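Local coordinates for choloylglycine hydrolase (Clostridium perfringens, PDB 2BJF) that hydrolyses the amide bond of glycine- and taurine-conjugated bile salts, releasing free bile acids, and can also act as a bile acid amine N-acyltransferase, at the 2-aminoethanesulfonic acid site, the interface of chains A and B and the interface of chains A and C. Numbering follows the deposited sequence. Chains: chain A/B/C, Choloylglycine hydrolase.

Contact 1: the 2-aminoethanesulfonic acid site. Residues chain A 82, 84, 175; chain B 210-212. With TAU (2-aminoethanesulfonic acid), chain D.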
loop_
_atom_site.group_PDB
_atom_site.type_symbol
_atom_site.label_atom_id
_atom_site.label_comp_id
_atom_site.label_asym_id
_atom_site.label_seq_id
_atom_site.Cartn_x
_atom_site.Cartn_y
_atom_site.Cartn_z
ATOM N N ASN A 82 0.926 -9.957 23.502
ATOM C CA ASN A 82 -0.313 -10.618 23.084
ATOM C C ASN A 82 -0.105 -11.542 21.884
ATOM O O ASN A 82 0.653 -11.224 20.967
ATOM C CB ASN A 82 -1.405 -9.584 22.784
ATOM C CG ASN A 82 -2.778 -10.212 22.589
ATOM O OD1 ASN A 82 -3.141 -11.179 23.265
ATOM N ND2 ASN A 82 -3.553 -9.657 21.666
ATOM N N PRO A 84 -3.009 -13.737 20.256
ATOM C CA PRO A 84 -4.389 -14.237 20.305
ATOM C C PRO A 84 -4.696 -15.349 19.310
ATOM O O PRO A 84 -5.599 -16.154 19.549
ATOM C CB PRO A 84 -5.222 -12.996 19.975
ATOM C CG PRO A 84 -4.337 -12.165 19.131
ATOM C CD PRO A 84 -2.936 -12.405 19.625
ATOM N N ASN A 175 2.809 -9.189 17.483
ATOM C CA ASN A 175 1.764 -10.125 17.873
ATOM C C ASN A 175 1.552 -11.166 16.769
ATOM O O ASN A 175 2.496 -11.480 16.041
ATOM C CB ASN A 175 0.486 -9.355 18.228
ATOM C CG ASN A 175 0.745 -8.204 19.200
ATOM O OD1 ASN A 175 0.778 -7.037 18.805
ATOM N ND2 ASN A 175 0.957 -8.535 20.468
ATOM N N LEU B 210 -6.213 -10.908 12.884
ATOM C CA LEU B 210 -5.130 -11.475 13.687
ATOM C C LEU B 210 -4.664 -10.531 14.788
ATOM O O LEU B 210 -3.935 -10.932 15.694
ATOM C CB LEU B 210 -3.961 -11.917 12.800
ATOM C CG LEU B 210 -4.282 -12.975 11.733
ATOM C CD1 LEU B 210 -3.032 -13.393 11.002
ATOM C CD2 LEU B 210 -4.981 -14.200 12.313
ATOM N N GLY B 211 -5.102 -9.278 14.701
ATOM C CA GLY B 211 -4.826 -8.273 15.717
ATOM C C GLY B 211 -5.674 -7.038 15.488
ATOM O O GLY B 211 -6.411 -6.956 14.502
ATOM N N GLN B 212 -5.569 -6.075 16.399
ATOM C CA GLN B 212 -6.306 -4.823 16.275
ATOM C C GLN B 212 -5.761 -3.959 15.144
ATOM O O GLN B 212 -4.552 -3.938 14.898
ATOM C CB GLN B 212 -6.272 -4.039 17.593
ATOM C CG GLN B 212 -7.074 -4.661 18.733
ATOM C CD GLN B 212 -8.560 -4.818 18.419
ATOM O OE1 GLN B 212 -9.167 -5.827 18.767
ATOM N NE2 GLN B 212 -9.147 -3.820 17.767
HETATM C C1 TAU D . -6.089 -8.465 18.979
HETATM C C2 TAU D . -5.422 -7.711 19.741
HETATM N N1 TAU D . -6.949 -9.168 18.426
HETATM S S TAU D . -3.895 -7.453 19.488
HETATM O O1 TAU D . -3.236 -8.699 19.028
HETATM O O2 TAU D . -3.724 -6.395 18.468
HETATM O O3 TAU D . -3.270 -7.017 20.759
HETATM O O HOH W 1 -2.527 -4.614 16.818
#

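Contact 2: the interface of chains A and B. Residues chain A 301-303, 306-307, 317; chain B 328-329.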
loop_
_atom_site.group_PDB
_atom_site.type_symbol
_atom_site.label_atom_id
_atom_site.label_comp_id
_atom_site.label_asym_id
_atom_site.label_seq_id
_atom_site.Cartn_x
_atom_site.Cartn_y
_atom_site.Cartn_z
ATOM N N ALA A 301 13.048 6.484 35.729
ATOM C CA ALA A 301 14.077 5.460 35.906
ATOM C C ALA A 301 14.030 4.824 37.289
ATOM O O ALA A 301 13.982 5.522 38.302
ATOM C CB ALA A 301 15.456 6.049 35.644
ATOM N N ILE A 302 14.034 3.494 37.313
ATOM C CA ILE A 302 14.155 2.727 38.553
ATOM C C ILE A 302 15.350 1.789 38.416
ATOM O O ILE A 302 15.384 0.934 37.527
ATOM C CB ILE A 302 12.855 1.948 38.886
ATOM C CG1 ILE A 302 11.718 2.930 39.184
ATOM C CG2 ILE A 302 13.066 1.018 40.086
ATOM C CD1 ILE A 302 10.344 2.442 38.799
ATOM N N ASP A 303 16.332 1.977 39.293
ATOM C CA ASP A 303 17.576 1.214 39.273
ATOM C C ASP A 303 17.496 0.102 40.314
ATOM O O ASP A 303 17.480 0.369 41.519
ATOM C CB ASP A 303 18.758 2.155 39.563
ATOM C CG ASP A 303 20.120 1.491 39.377
ATOM O OD1 ASP A 303 20.211 0.243 39.357
ATOM O OD2 ASP A 303 21.116 2.237 39.259
ATOM N N LYS A 306 20.207 -0.194 43.126
ATOM C CA LYS A 306 20.135 0.709 44.272
ATOM C C LYS A 306 19.355 0.070 45.419
ATOM O O LYS A 306 19.520 0.454 46.575
ATOM C CB LYS A 306 19.520 2.052 43.870
ATOM C CG LYS A 306 20.383 2.846 42.895
ATOM C CD LYS A 306 19.865 4.255 42.683
ATOM C CE LYS A 306 20.359 5.210 43.766
ATOM N NZ LYS A 306 19.766 6.562 43.598
ATOM N N GLU A 307 18.517 -0.912 45.090
ATOM C CA GLU A 307 17.756 -1.658 46.093
ATOM C C GLU A 307 18.600 -2.766 46.720
ATOM O O GLU A 307 19.656 -3.130 46.194
ATOM C CB GLU A 307 16.482 -2.255 45.477
ATOM C CG GLU A 307 15.543 -1.243 44.811
ATOM C CD GLU A 307 14.986 -0.199 45.772
ATOM O OE1 GLU A 307 14.743 -0.524 46.956
ATOM O OE2 GLU A 307 14.786 0.953 45.334
ATOM N N TYR A 317 6.883 0.348 43.008
ATOM C CA TYR A 317 6.921 1.774 42.699
ATOM C C TYR A 317 5.715 2.161 41.845
ATOM O O TYR A 317 5.322 1.422 40.939
ATOM C CB TYR A 317 8.235 2.146 42.003
ATOM C CG TYR A 317 9.418 2.224 42.949
ATOM C CD1 TYR A 317 9.660 3.376 43.696
ATOM C CD2 TYR A 317 10.290 1.146 43.099
ATOM C CE1 TYR A 317 10.741 3.456 44.573
ATOM C CE2 TYR A 317 11.376 1.215 43.970
ATOM C CZ TYR A 317 11.596 2.373 44.702
ATOM O OH TYR A 317 12.663 2.450 45.568
ATOM N N VAL B 328 13.567 7.843 40.070
ATOM C CA VAL B 328 12.554 7.491 41.061
ATOM C C VAL B 328 13.166 6.967 42.363
ATOM O O VAL B 328 12.647 7.232 43.452
ATOM C CB VAL B 328 11.553 6.454 40.476
ATOM C CG1 VAL B 328 10.447 6.135 41.465
ATOM C CG2 VAL B 328 10.957 6.971 39.167
ATOM N N ASN B 329 14.269 6.234 42.248
ATOM C CA ASN B 329 14.907 5.624 43.412
ATOM C C ASN B 329 16.414 5.871 43.473
ATOM O O ASN B 329 16.953 6.719 42.762
ATOM C CB ASN B 329 14.588 4.122 43.473
ATOM C CG ASN B 329 15.394 3.299 42.474
ATOM O OD1 ASN B 329 15.807 3.790 41.423
ATOM N ND2 ASN B 329 15.618 2.033 42.807
ATOM O OXT ASN B 329 17.130 5.223 44.236
HETATM O O HOH W 2 16.368 6.055 39.797
#

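Contact 3: the interface of chains A and B. Residues chain A 235, 238-239, 243, 246, 251, 254-255; chain B 262-265, 273, 294.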
loop_
_atom_site.group_PDB
_atom_site.type_symbol
_atom_site.label_atom_id
_atom_site.label_comp_id
_atom_site.label_asym_id
_atom_site.label_seq_id
_atom_site.Cartn_x
_atom_site.Cartn_y
_atom_site.Cartn_z
ATOM N N LEU A 235 13.075 0.291 10.598
ATOM C CA LEU A 235 13.536 1.474 11.335
ATOM C C LEU A 235 14.762 1.149 12.186
ATOM O O LEU A 235 15.701 1.943 12.263
ATOM C CB LEU A 235 12.427 2.055 12.220
ATOM C CG LEU A 235 11.210 2.707 11.560
ATOM C CD1 LEU A 235 10.258 3.167 12.639
ATOM C CD2 LEU A 235 11.586 3.868 10.658
ATOM N N ALA A 238 17.821 0.484 9.777
ATOM C CA ALA A 238 18.325 1.739 9.225
ATOM C C ALA A 238 19.205 2.491 10.215
ATOM O O ALA A 238 20.235 3.053 9.837
ATOM C CB ALA A 238 17.177 2.616 8.774
ATOM N N MET A 239 18.796 2.500 11.481
ATOM C CA MET A 239 19.556 3.201 12.508
ATOM C C MET A 239 20.902 2.531 12.773
ATOM O O MET A 239 21.909 3.212 12.951
ATOM C CB MET A 239 18.756 3.327 13.802
ATOM C CG MET A 239 19.335 4.359 14.762
ATOM S SD MET A 239 18.416 4.477 16.299
ATOM C CE MET A 239 16.920 5.286 15.745
ATOM N N ASP A 243 23.679 4.914 11.654
ATOM C CA ASP A 243 23.911 5.709 12.863
ATOM C C ASP A 243 24.217 4.867 14.105
ATOM O O ASP A 243 23.771 5.191 15.211
ATOM C CB ASP A 243 22.710 6.629 13.120
ATOM C CG ASP A 243 22.564 7.708 12.063
ATOM O OD1 ASP A 243 23.333 8.692 12.101
ATOM O OD2 ASP A 243 21.676 7.573 11.192
ATOM N N SER A 246 25.531 6.617 17.124
ATOM C CA SER A 246 24.630 7.621 17.693
ATOM C C SER A 246 23.543 7.014 18.585
ATOM O O SER A 246 22.799 7.742 19.250
ATOM C CB SER A 246 23.985 8.454 16.578
ATOM O OG SER A 246 24.958 9.198 15.867
ATOM N N GLU A 251 16.799 7.088 21.352
ATOM C CA GLU A 251 16.599 6.467 20.037
ATOM C C GLU A 251 15.641 5.277 20.104
ATOM O O GLU A 251 14.845 5.052 19.186
ATOM C CB GLU A 251 17.933 6.027 19.425
ATOM C CG GLU A 251 18.943 7.150 19.171
ATOM C CD GLU A 251 18.511 8.149 18.103
ATOM O OE1 GLU A 251 17.425 7.992 17.506
ATOM O OE2 GLU A 251 19.276 9.103 17.859
ATOM N N HIS A 254 12.207 6.707 20.086
ATOM C CA HIS A 254 11.875 7.197 18.746
ATOM C C HIS A 254 11.400 6.076 17.824
ATOM O O HIS A 254 10.431 6.248 17.085
ATOM C CB HIS A 254 13.051 7.949 18.121
ATOM C CG HIS A 254 13.221 9.338 18.652
ATOM N ND1 HIS A 254 12.346 10.359 18.352
ATOM C CD2 HIS A 254 14.166 9.875 19.459
ATOM C CE1 HIS A 254 12.740 11.466 18.959
ATOM N NE2 HIS A 254 13.842 11.199 19.635
ATOM N N ILE A 255 12.077 4.931 17.885
ATOM C CA ILE A 255 11.690 3.765 17.088
ATOM C C ILE A 255 10.287 3.283 17.474
ATOM O O ILE A 255 9.418 3.129 16.612
ATOM C CB ILE A 255 12.723 2.609 17.204
ATOM C CG1 ILE A 255 14.059 3.020 16.574
ATOM C CG2 ILE A 255 12.197 1.346 16.530
ATOM C CD1 ILE A 255 15.219 2.073 16.876
ATOM N N VAL B 262 12.618 9.340 12.134
ATOM C CA VAL B 262 13.496 8.604 13.047
ATOM C C VAL B 262 14.890 8.476 12.430
ATOM O O VAL B 262 15.020 8.168 11.243
ATOM C CB VAL B 262 12.923 7.188 13.345
ATOM C CG1 VAL B 262 13.779 6.448 14.365
ATOM C CG2 VAL B 262 11.479 7.276 13.835
ATOM N N ARG B 263 15.925 8.714 13.239
ATOM C CA ARG B 263 17.314 8.696 12.766
ATOM C C ARG B 263 17.666 7.441 11.970
ATOM O O ARG B 263 17.436 6.319 12.428
ATOM C CB ARG B 263 18.294 8.860 13.935
ATOM C CG ARG B 263 19.696 9.283 13.509
ATOM C CD ARG B 263 20.673 9.327 14.683
ATOM N NE ARG B 263 20.295 10.310 15.697
ATOM C CZ ARG B 263 20.623 11.599 15.672
ATOM N NH1 ARG B 263 21.343 12.099 14.673
ATOM N NH2 ARG B 263 20.222 12.395 16.655
ATOM N N GLY B 264 18.216 7.650 10.775
ATOM C CA GLY B 264 18.729 6.561 9.949
ATOM C C GLY B 264 17.884 6.151 8.755
ATOM O O GLY B 264 18.423 5.676 7.753
ATOM N N SER B 265 16.567 6.328 8.853
ATOM C CA SER B 265 15.636 5.789 7.850
ATOM C C SER B 265 15.150 6.775 6.790
ATOM O O SER B 265 14.604 6.363 5.764
ATOM C CB SER B 265 14.443 5.102 8.527
ATOM O OG SER B 265 13.913 5.895 9.572
ATOM N N SER B 273 20.797 12.145 8.053
ATOM C CA SER B 273 19.507 11.710 8.577
ATOM C C SER B 273 18.572 12.888 8.832
ATOM O O SER B 273 18.883 13.787 9.620
ATOM C CB SER B 273 19.683 10.880 9.851
ATOM O OG SER B 273 20.254 9.619 9.556
ATOM N N TYR B 294 14.214 16.138 19.775
ATOM C CA TYR B 294 14.667 14.785 19.457
ATOM C C TYR B 294 15.510 14.211 20.599
ATOM O O TYR B 294 15.375 13.038 20.956
ATOM C CB TYR B 294 15.459 14.760 18.142
ATOM C CG TYR B 294 15.586 13.369 17.566
ATOM C CD1 TYR B 294 14.654 12.894 16.644
ATOM C CD2 TYR B 294 16.621 12.518 17.958
ATOM C CE1 TYR B 294 14.751 11.608 16.120
ATOM C CE2 TYR B 294 16.726 11.229 17.442
ATOM C CZ TYR B 294 15.786 10.783 16.524
ATOM O OH TYR B 294 15.878 9.513 16.006
HETATM O O HOH W 3 15.331 4.665 11.631
HETATM O O HOH W 4 22.475 11.505 12.085
#

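Contact 4: the interface of chains A and C. Residues chain A 197, 199, 207-209, 214, 217; chain C 188, 190-191.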
loop_
_atom_site.group_PDB
_atom_site.type_symbol
_atom_site.label_atom_id
_atom_site.label_comp_id
_atom_site.label_asym_id
_atom_site.label_seq_id
_atom_site.Cartn_x
_atom_site.Cartn_y
_atom_site.Cartn_z
ATOM N N VAL A 197 15.295 8.827 -3.204
ATOM C CA VAL A 197 15.251 8.688 -4.657
ATOM C C VAL A 197 14.748 10.026 -5.214
ATOM O O VAL A 197 13.551 10.314 -5.152
ATOM C CB VAL A 197 14.344 7.511 -5.108
ATOM C CG1 VAL A 197 14.400 7.337 -6.623
ATOM C CG2 VAL A 197 14.759 6.218 -4.419
ATOM N N GLU A 199 14.717 11.447 -8.331
ATOM C CA GLU A 199 14.077 11.548 -9.642
ATOM C C GLU A 199 13.813 10.204 -10.312
ATOM O O GLU A 199 14.382 9.179 -9.930
ATOM C CB GLU A 199 14.888 12.458 -10.580
ATOM C CG GLU A 199 16.314 11.990 -10.861
ATOM C CD GLU A 199 17.053 12.885 -11.846
ATOM O OE1 GLU A 199 16.605 14.028 -12.085
ATOM O OE2 GLU A 199 18.090 12.442 -12.384
ATOM N N LEU A 207 9.947 12.954 -13.587
ATOM C CA LEU A 207 9.349 12.855 -12.259
ATOM C C LEU A 207 10.363 13.279 -11.207
ATOM O O LEU A 207 11.516 12.843 -11.235
ATOM C CB LEU A 207 8.846 11.434 -11.974
ATOM C CG LEU A 207 7.879 10.768 -12.960
ATOM C CD1 LEU A 207 7.483 9.387 -12.456
ATOM C CD2 LEU A 207 6.643 11.625 -13.202
ATOM N N THR A 208 9.928 14.137 -10.291
ATOM C CA THR A 208 10.797 14.664 -9.243
ATOM C C THR A 208 10.220 14.386 -7.856
ATOM O O THR A 208 9.017 14.541 -7.633
ATOM C CB THR A 208 11.082 16.185 -9.438
ATOM O OG1 THR A 208 11.909 16.671 -8.372
ATOM C CG2 THR A 208 9.791 16.998 -9.488
ATOM N N ALA A 209 11.083 13.959 -6.938
ATOM C CA ALA A 209 10.690 13.745 -5.550
ATOM C C ALA A 209 10.141 15.046 -4.980
ATOM O O ALA A 209 10.759 16.101 -5.126
ATOM C CB ALA A 209 11.871 13.262 -4.733
ATOM N N THR A 214 11.108 9.138 -0.303
ATOM C CA THR A 214 10.563 8.431 -1.469
ATOM C C THR A 214 11.015 6.976 -1.590
ATOM O O THR A 214 10.349 6.167 -2.242
ATOM C CB THR A 214 10.874 9.170 -2.785
ATOM O OG1 THR A 214 12.287 9.377 -2.900
ATOM C CG2 THR A 214 10.150 10.512 -2.831
ATOM N N VAL A 217 8.426 4.384 0.163
ATOM C CA VAL A 217 7.046 4.288 -0.312
ATOM C C VAL A 217 6.678 2.811 -0.501
ATOM O O VAL A 217 7.423 2.046 -1.118
ATOM C CB VAL A 217 6.819 5.124 -1.596
ATOM C CG1 VAL A 217 5.417 4.906 -2.159
ATOM C CG2 VAL A 217 7.044 6.606 -1.300
ATOM N N GLN C 188 5.062 10.491 -6.459
ATOM C CA GLN C 188 5.105 9.690 -5.234
ATOM C C GLN C 188 5.706 8.305 -5.466
ATOM O O GLN C 188 6.080 7.618 -4.512
ATOM C CB GLN C 188 3.710 9.559 -4.614
ATOM C CG GLN C 188 3.197 10.827 -3.942
ATOM C CD GLN C 188 4.128 11.349 -2.856
ATOM O OE1 GLN C 188 4.670 12.452 -2.966
ATOM N NE2 GLN C 188 4.323 10.555 -1.807
ATOM N N VAL C 190 8.433 7.569 -7.585
ATOM C CA VAL C 190 9.792 7.630 -8.143
ATOM C C VAL C 190 10.681 6.473 -7.662
ATOM O O VAL C 190 11.696 6.162 -8.290
ATOM C CB VAL C 190 10.497 8.992 -7.858
ATOM C CG1 VAL C 190 9.805 10.130 -8.599
ATOM C CG2 VAL C 190 10.564 9.285 -6.362
ATOM N N GLY C 191 10.282 5.839 -6.559
ATOM C CA GLY C 191 11.035 4.729 -5.978
ATOM C C GLY C 191 10.755 3.362 -6.581
ATOM O O GLY C 191 11.353 2.368 -6.161
HETATM O O HOH W 5 8.556 6.355 -4.305
#

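Contact 1: the 2-aminoethanesulfonic acid site
The taurine product lies in the active-site cleft of this N-terminal nucleophile (Ntn) hydrolase of the choloylglycine hydrolase family, about 7 Å from the nucleophile A:Cys2 as measured from the centre of the site. Although largely buried, it is poorly ordered, in keeping with an enzyme that does not recognise its tauryl product specifically. Two chains build the pocket: the end of strand 77-82 with A:Pro84 and A:Asn175 on one side, and the loop B:Leu210 to B:Gln212 reaching in from the neighbouring subunit. The sulfonate is held between them. A:Asn82 carries its CG anti to the backbone N (chi1 -170°), which points the amide tip at the sulfonate; its ND2 donates to O3 of TAU at 2.8 Å, with O3 close to the amide plane. The same ND2 also stands 2.8 Å from sulfonate O1 of TAU, a second hydrogen-bonding approach by the one amide nitrogen. From the opposite side the backbone N of B:Gln212 donates almost straight (173° at H) to sulfonate O2 of TAU over 2.8 Å, and water 1 bridges O2 to the carbonyl O of B:Gln212. Behind A:Asn82, ND2 of A:Asn175 donates to the A:Asn82 backbone O at 2.8 Å, bracing the strand end. The ethyl chain makes apolar contacts: CA of B:Gly211 lies 3.5 Å from C1 of TAU, while the B:Gln212 side chain, bent at chi2 (-60°), lays CG 3.6 Å from C2 of TAU.

Contact 2: the interface of chains A and B
Backbone pairing starts this C-terminal tail interface, in which the last residues of chain B lie along strand 300-303 of chain A. The amide N of B:Val328 donates to O of A:Ala301 at 2.9 Å, nearly along the C=O axis. One residue on, the side-chain amide of B:Asn329 imitates a peptide group: OD1 takes the backbone N-H of A:Asp303 on an in-plane lone pair at 2.8 Å, and ND2 returns a bond to the A:Asp303 carbonyl O at 2.8 Å from above its plane. The crowded chi1 of 76° sets CG between the backbone N and the carbonyl carbon, turning the amide onto the strand. A nearly straight second bond (174° at H) runs from the same ND2 to the anti lone pair of A:Glu307 OE2 at 2.9 Å, with carboxylate and amide nearly coplanar. A:Tyr317 OH donates to this OE2 at 2.6 Å from above the carboxylate plane, fixing the acceptor. Charge is met at the chain end, where A:Lys306, bent at chi3 (84°), brings NZ to both terminal carboxylate oxygens, O and OXT of B:Asn329. Water 2 links A:Ala301 O with N, O and OD1 of B:Asn329. Apolar packing comes from the A:Tyr317 ring, whose CD1 meets CG1 of B:Val328 at 3.6 Å, while its hydroxyl end lies beside CB of B:Asn329. The patch clasps one subunit's C-terminus onto the other, its two-fold twin likewise helping to hold the A-B pair together within the tetramer.

Contact 3: the interface of chains A and B
A:His254 on helix 249-257 lies face to face with the phenol of B:Tyr294, the rings 7° from parallel and their centroids 3.5 Å apart. The imidazole is also held at its edge: NE2 donates in the ring plane to the backbone O of B:Tyr294 at 2.7 Å, on a carbonyl lone pair and nearly straight (173° at H). One helical turn earlier, A:Glu251 bends at chi2 (-66°) and divides its carboxylate between two partners. OE1 receives B:Tyr294 OH on its syn lone pair at 2.6 Å, while OE2 forms a salt bridge with B:Arg263 NE at 2.7 Å, met from above the carboxylate plane. The nearby arginine would favour a charged carboxylate. B:Arg263 leaves its backbone with CG anti to N, and its CG and CD cross the carboxylate of A:Asp243 on helix 225-243. There OD2 accepts from B:Ser273 OG through its syn lone pair at 3.0 Å, and OD1 reaches NH1 of B:Arg263 through water 4. Beneath, CE of A:Met239 packs 3.6 Å from B:Val262 CG1. In the next shell the B:Tyr294 hydroxyl accepts from the backbone N of B:Arg263 at 2.9 Å, tying ring and loop together. B:Ser265 OG, between its backbone N and carbonyl carbon, donates to B:Val262 O at 3.0 Å; water 3 joins this hydroxyl and B:Arg263 O to A:Leu235 O. The patch docks loop 262-265 against two helices of its mate, contributing to the A-B interface of the tetrameric enzyme.

Contact 4: the interface of chains A and C
This is a small, largely apolar patch of the two-fold interface between chains A and C, with a water bridge between backbone groups; together with its twin it joins subunits within the homotetramer, which is a dimer of dimers. C:Val190 is the knob. Its two methyl groups straddle different parts of chain A: CG2, in the crowded position between backbone N and carbonyl carbon (chi1 of CG1 -67°), points at A:Thr214, where it lies 3.6 Å from CB, and at the carbonyl of A:Val197, 3.4 Å from its O. The other methyl, CG1, leans on the flank of strand 205-208, meeting CB of A:Leu207 at 3.7 Å. From the side of chain A, CG1 of A:Val197, anti to its own backbone N, covers the C:Val190 carbonyl. A:Val217 lays CG2 against O of C:Gln188 at 3.5 Å. Direct polar contact is absent; instead water 5 gathers three backbone groups, A:Thr214 O at 2.7 Å, C:Gln188 O at 2.8 Å and the N of C:Gly191 at 2.9 Å, so that the carbonyls of both chains are served by one molecule. The socket wall is stiffened internally: the A:Thr214 hydroxyl, with chi1 at 55°, donates to A:Val197 O at 2.7 Å and accepts from the N of the same residue. In the fold, the knob follows 3-10 helix 187-189 after helix 179-186 in chain C, and the socket lies between strands 199-202 and 205-208 and the short helical turn 214-216 of chain A.

Contacts 1, 2 and 3 all join chains A and B, with C-alpha centres 27 to 32 Å apart, so the A-B interface appears to extend from the taurine pocket to the C-terminal tail. Contact 4 faces chain C instead; it lies about 21 Å from contact 3 and about 48 Å from contact 2. The stretch around residue 210 has two duties: residues 210-212 of chain B complete the taurine pocket in contact 1, whereas in chain A residues 207-209 and 214 receive chain C in contact 4. Assembly may thereby be coupled to the active site, since a partner subunit supplies part of the product pocket.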